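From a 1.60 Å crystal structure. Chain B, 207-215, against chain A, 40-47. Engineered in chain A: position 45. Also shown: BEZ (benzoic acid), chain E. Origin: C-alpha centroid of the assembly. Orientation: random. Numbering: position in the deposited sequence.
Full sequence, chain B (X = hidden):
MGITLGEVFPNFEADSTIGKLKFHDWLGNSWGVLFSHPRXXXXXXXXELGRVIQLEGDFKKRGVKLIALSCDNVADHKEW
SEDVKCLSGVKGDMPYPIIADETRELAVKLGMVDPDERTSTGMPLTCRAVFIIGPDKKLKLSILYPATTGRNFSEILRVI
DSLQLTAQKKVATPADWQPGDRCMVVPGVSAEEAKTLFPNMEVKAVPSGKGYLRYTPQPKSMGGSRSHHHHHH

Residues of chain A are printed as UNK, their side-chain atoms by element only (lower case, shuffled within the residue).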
# COMPACT_ATOMS: atom_id res chain seq x y z
N PRO B 207 13.13 11.70 -25.70
CA PRO B 207 12.68 11.83 -27.11
C PRO B 207 11.65 12.94 -27.40
O PRO B 207 11.66 13.52 -28.50
CB PRO B 207 12.10 10.44 -27.44
CG PRO B 207 12.58 9.53 -26.40
CD PRO B 207 13.08 10.31 -25.22
N SER B 208 10.78 13.26 -26.43
CA SER B 208 9.77 14.31 -26.61
C SER B 208 10.36 15.70 -26.69
O SER B 208 9.67 16.62 -27.12
CB SER B 208 8.73 14.30 -25.51
OG SER B 208 9.26 14.69 -24.25
N GLY B 209 11.62 15.85 -26.30
CA GLY B 209 12.28 17.14 -26.21
C GLY B 209 11.82 18.04 -25.07
O GLY B 209 12.18 19.22 -25.04
N LYS B 210 11.00 17.53 -24.14
CA LYS B 210 10.48 18.41 -23.10
C LYS B 210 11.53 18.43 -21.98
O LYS B 210 12.43 17.57 -21.93
CB LYS B 210 9.10 17.96 -22.60
CG LYS B 210 8.07 17.88 -23.69
CD LYS B 210 6.77 17.38 -23.20
CE LYS B 210 5.77 17.22 -24.33
NZ LYS B 210 5.31 18.51 -24.93
N GLY B 211 11.39 19.35 -21.04
CA GLY B 211 12.46 19.57 -20.06
C GLY B 211 12.16 19.12 -18.66
O GLY B 211 12.83 19.55 -17.73
N TYR B 212 11.22 18.19 -18.52
CA TYR B 212 10.68 17.80 -17.21
C TYR B 212 11.47 16.73 -16.43
O TYR B 212 11.23 16.57 -15.23
CB TYR B 212 9.22 17.30 -17.37
CG TYR B 212 9.14 16.00 -18.14
CD1 TYR B 212 9.26 14.79 -17.47
CD2 TYR B 212 8.92 15.98 -19.50
CE1 TYR B 212 9.21 13.61 -18.14
CE2 TYR B 212 8.86 14.80 -20.19
CZ TYR B 212 8.98 13.60 -19.47
OH TYR B 212 8.91 12.40 -20.12
N LEU B 213 12.39 16.02 -17.08
CA LEU B 213 13.05 14.91 -16.37
C LEU B 213 14.28 15.50 -15.65
O LEU B 213 15.38 15.49 -16.17
CB LEU B 213 13.39 13.78 -17.34
CG LEU B 213 13.68 12.40 -16.71
CD1 LEU B 213 12.40 11.82 -16.08
CD2 LEU B 213 14.21 11.40 -17.69
N ARG B 214 14.03 16.04 -14.44
CA ARG B 214 15.03 16.84 -13.75
C ARG B 214 15.33 16.23 -12.39
O ARG B 214 14.42 16.05 -11.55
CB ARG B 214 14.50 18.26 -13.58
CG ARG B 214 14.20 19.01 -14.91
CD ARG B 214 13.78 20.45 -14.71
NE ARG B 214 12.56 20.59 -13.94
CZ ARG B 214 12.08 21.75 -13.52
NH1 ARG B 214 12.74 22.87 -13.80
NH2 ARG B 214 10.98 21.80 -12.81
N TYR B 215 16.58 15.79 -12.25
CA TYR B 215 17.13 15.14 -11.05
C TYR B 215 17.87 16.12 -10.19
O TYR B 215 18.48 17.07 -10.71
CB TYR B 215 18.16 14.09 -11.48
CG TYR B 215 17.62 12.94 -12.27
CD1 TYR B 215 17.12 11.80 -11.63
CD2 TYR B 215 17.66 12.94 -13.63
CE1 TYR B 215 16.65 10.70 -12.35
CE2 TYR B 215 17.19 11.87 -14.36
CZ TYR B 215 16.71 10.75 -13.72
OH TYR B 215 16.26 9.70 -14.51
N UNK A 40 0.98 12.59 -17.49
CA UNK A 40 2.03 12.27 -18.46
C UNK A 40 3.04 13.38 -18.49
O UNK A 40 2.74 14.52 -18.11
c UNK A 40 1.46 12.07 -19.88
o UNK A 40 0.01 10.68 -21.11
c UNK A 40 0.51 10.90 -19.97
o UNK A 40 0.21 10.25 -18.92
N UNK A 41 4.26 13.07 -18.96
CA UNK A 41 5.32 14.06 -19.07
C UNK A 41 5.67 14.69 -17.71
O UNK A 41 5.91 15.93 -17.62
c UNK A 41 5.02 15.18 -20.11
c UNK A 41 3.32 14.85 -21.97
c UNK A 41 5.19 13.70 -23.66
c UNK A 41 5.55 14.13 -22.39
c UNK A 41 2.96 14.44 -23.24
c UNK A 41 3.90 13.87 -24.10
c UNK A 41 4.62 14.70 -21.52
N UNK A 42 5.65 13.88 -16.67
CA UNK A 42 6.16 14.28 -15.38
C UNK A 42 7.17 13.24 -14.89
O UNK A 42 7.10 12.06 -15.29
o UNK A 42 4.35 13.24 -14.21
c UNK A 42 5.03 14.50 -14.39
c UNK A 42 4.11 15.59 -14.89
N UNK A 43 8.16 13.70 -14.08
CA UNK A 43 9.40 12.91 -13.85
C UNK A 43 9.22 11.63 -13.05
O UNK A 43 9.66 10.56 -13.46
c UNK A 43 10.36 13.92 -13.19
c UNK A 43 9.47 14.97 -12.61
c UNK A 43 8.28 15.08 -13.54
N UNK A 44 8.64 11.71 -11.85
CA UNK A 44 8.44 10.45 -11.05
C UNK A 44 7.62 9.43 -11.82
O UNK A 44 7.95 8.26 -11.82
c UNK A 44 7.35 9.42 -8.93
c UNK A 44 8.91 11.53 -8.79
c UNK A 44 7.84 10.74 -9.63
N UNK A 45 6.55 9.91 -12.45
CA UNK A 45 5.66 9.06 -13.24
C UNK A 45 6.46 8.33 -14.32
O UNK A 45 6.22 7.12 -14.57
o UNK A 45 3.67 10.37 -12.91
c UNK A 45 4.56 9.84 -13.89
N UNK A 46 7.41 9.02 -14.90
CA UNK A 46 8.26 8.42 -15.96
C UNK A 46 9.13 7.34 -15.36
O UNK A 46 9.24 6.22 -15.89
c UNK A 46 9.09 9.47 -16.73
c UNK A 46 9.79 8.88 -18.03
o UNK A 46 8.26 10.52 -17.19
N UNK A 47 9.78 7.63 -14.22
CA UNK A 47 10.55 6.57 -13.53
C UNK A 47 9.71 5.33 -13.16
O UNK A 47 10.20 4.21 -13.20
c UNK A 47 11.29 7.10 -12.24
o UNK A 47 10.37 7.33 -11.17
c UNK A 47 12.08 8.39 -12.58
C BEZ E . 5.91 13.60 -10.97
O1 BEZ E . 7.12 14.04 -10.72
O2 BEZ E . 5.54 12.53 -11.61
C1 BEZ E . 4.90 14.55 -10.45
C2 BEZ E . 3.63 14.57 -10.99
C3 BEZ E . 2.72 15.47 -10.50
C4 BEZ E . 3.10 16.38 -9.52
C5 BEZ E . 4.38 16.36 -8.94
C6 BEZ E . 5.30 15.43 -9.42

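Position 40 carries two carbons, the second bearing two oxygens, and touches nothing on chain B: a short carboxylate, Asp40(A). Its closest side-chain atom, CB of Asp40(A), is 7.5 Å from OH of Tyr212(B). The short carboxylate lets a buried loop position offer an acceptor, and OD1 of Asp40(A) is hydrogen-bonded elsewhere in the structure.

Position 41 has one carbon followed by a ring of six carbons with no polar atom. The ring lies under the chain of Lys210(B) and near CB of Ser208(B), so it is Phe41(A). A flat hydrocarbon ring suits this spot because its face is covered by an extended aliphatic chain: CD of Lys210(B) lies 3.6 Å from CD1 of Phe41(A), and CE of Lys210(B) stands 3.6 Å from the ring centroid. The terminal NZ of Lys210(B) is 4.8 Å from the centroid of the Phe41(A) ring, almost on its normal, a cation-pi arrangement. CB of Ser208(B) is 4.0 Å from CE1 of Phe41(A).

At position 42 one carbon carries an oxygen and a carbon and points away from chain B, towards the benzoic acid. The branched pattern is that of Thr42(A), and its OG1 lies 2.9 Å from O2 of BEZ. What Thr42(A) offers chain B is backbone: its C is 3.7 Å from CD1 of Tyr212(B).

Position 43 has three carbons closing a ring onto the backbone nitrogen, packed against Tyr212(B) and Leu213(B); it can only be Pro43(A). It opens the helix, where a proline is well tolerated because the first turn needs no amide hydrogen from it. CB of Pro43(A) packs 3.5 Å from the backbone O of Tyr212(B) and 4.1 Å from CD1 of Leu213(B).

Position 44 shows one carbon carrying two carbons, out of contact with chain B: Val44(A). A branched apolar side chain fits a buried helix position facing away from chain B, while N of Val44(A) donates a hydrogen bond of 3.0 Å to O1 of BEZ.

At position 45 a single carbon bears one oxygen, without contact to chain B: Ser45(A), an engineered substitution for the natural Cys. N of Ser45(A) donates to O2 of BEZ at 2.9 Å.

Position 46 again has a carbon bearing one oxygen and one carbon, now pointing toward chain B, near Tyr212(B) and Leu213(B). This is Thr46(A). Its OG1 hydrogen-bonds to O of Thr42(A) at 2.7 Å and lies at the ring edge of Tyr212(B), 3.4 Å from CE1. CB of Thr46(A) meets CD1 of Leu213(B) at 4.1 Å.

Position 47 repeats that composition, with no close contact to chain B, and is Thr47(A). A threonine hydroxyl can fold back on the helix backbone, as OG1 of Thr47(A) does in its 2.7 Å hydrogen bond to O of Val44(A).

The contact works by packing, without a hydrogen bond between the stretches. Tyr212(B) is its centre: one ring face lies against the backbone of Phe41(A) and Thr42(A), with O of Phe41(A) 3.3 Å from CG of Tyr212(B). Lys210(B) covers the phenyl ring, and Leu213(B) extends the apolar surface over Pro43(A). Together the two stretches bury 425 Å².

Chain A, residues 40-47: DFTPVSTT
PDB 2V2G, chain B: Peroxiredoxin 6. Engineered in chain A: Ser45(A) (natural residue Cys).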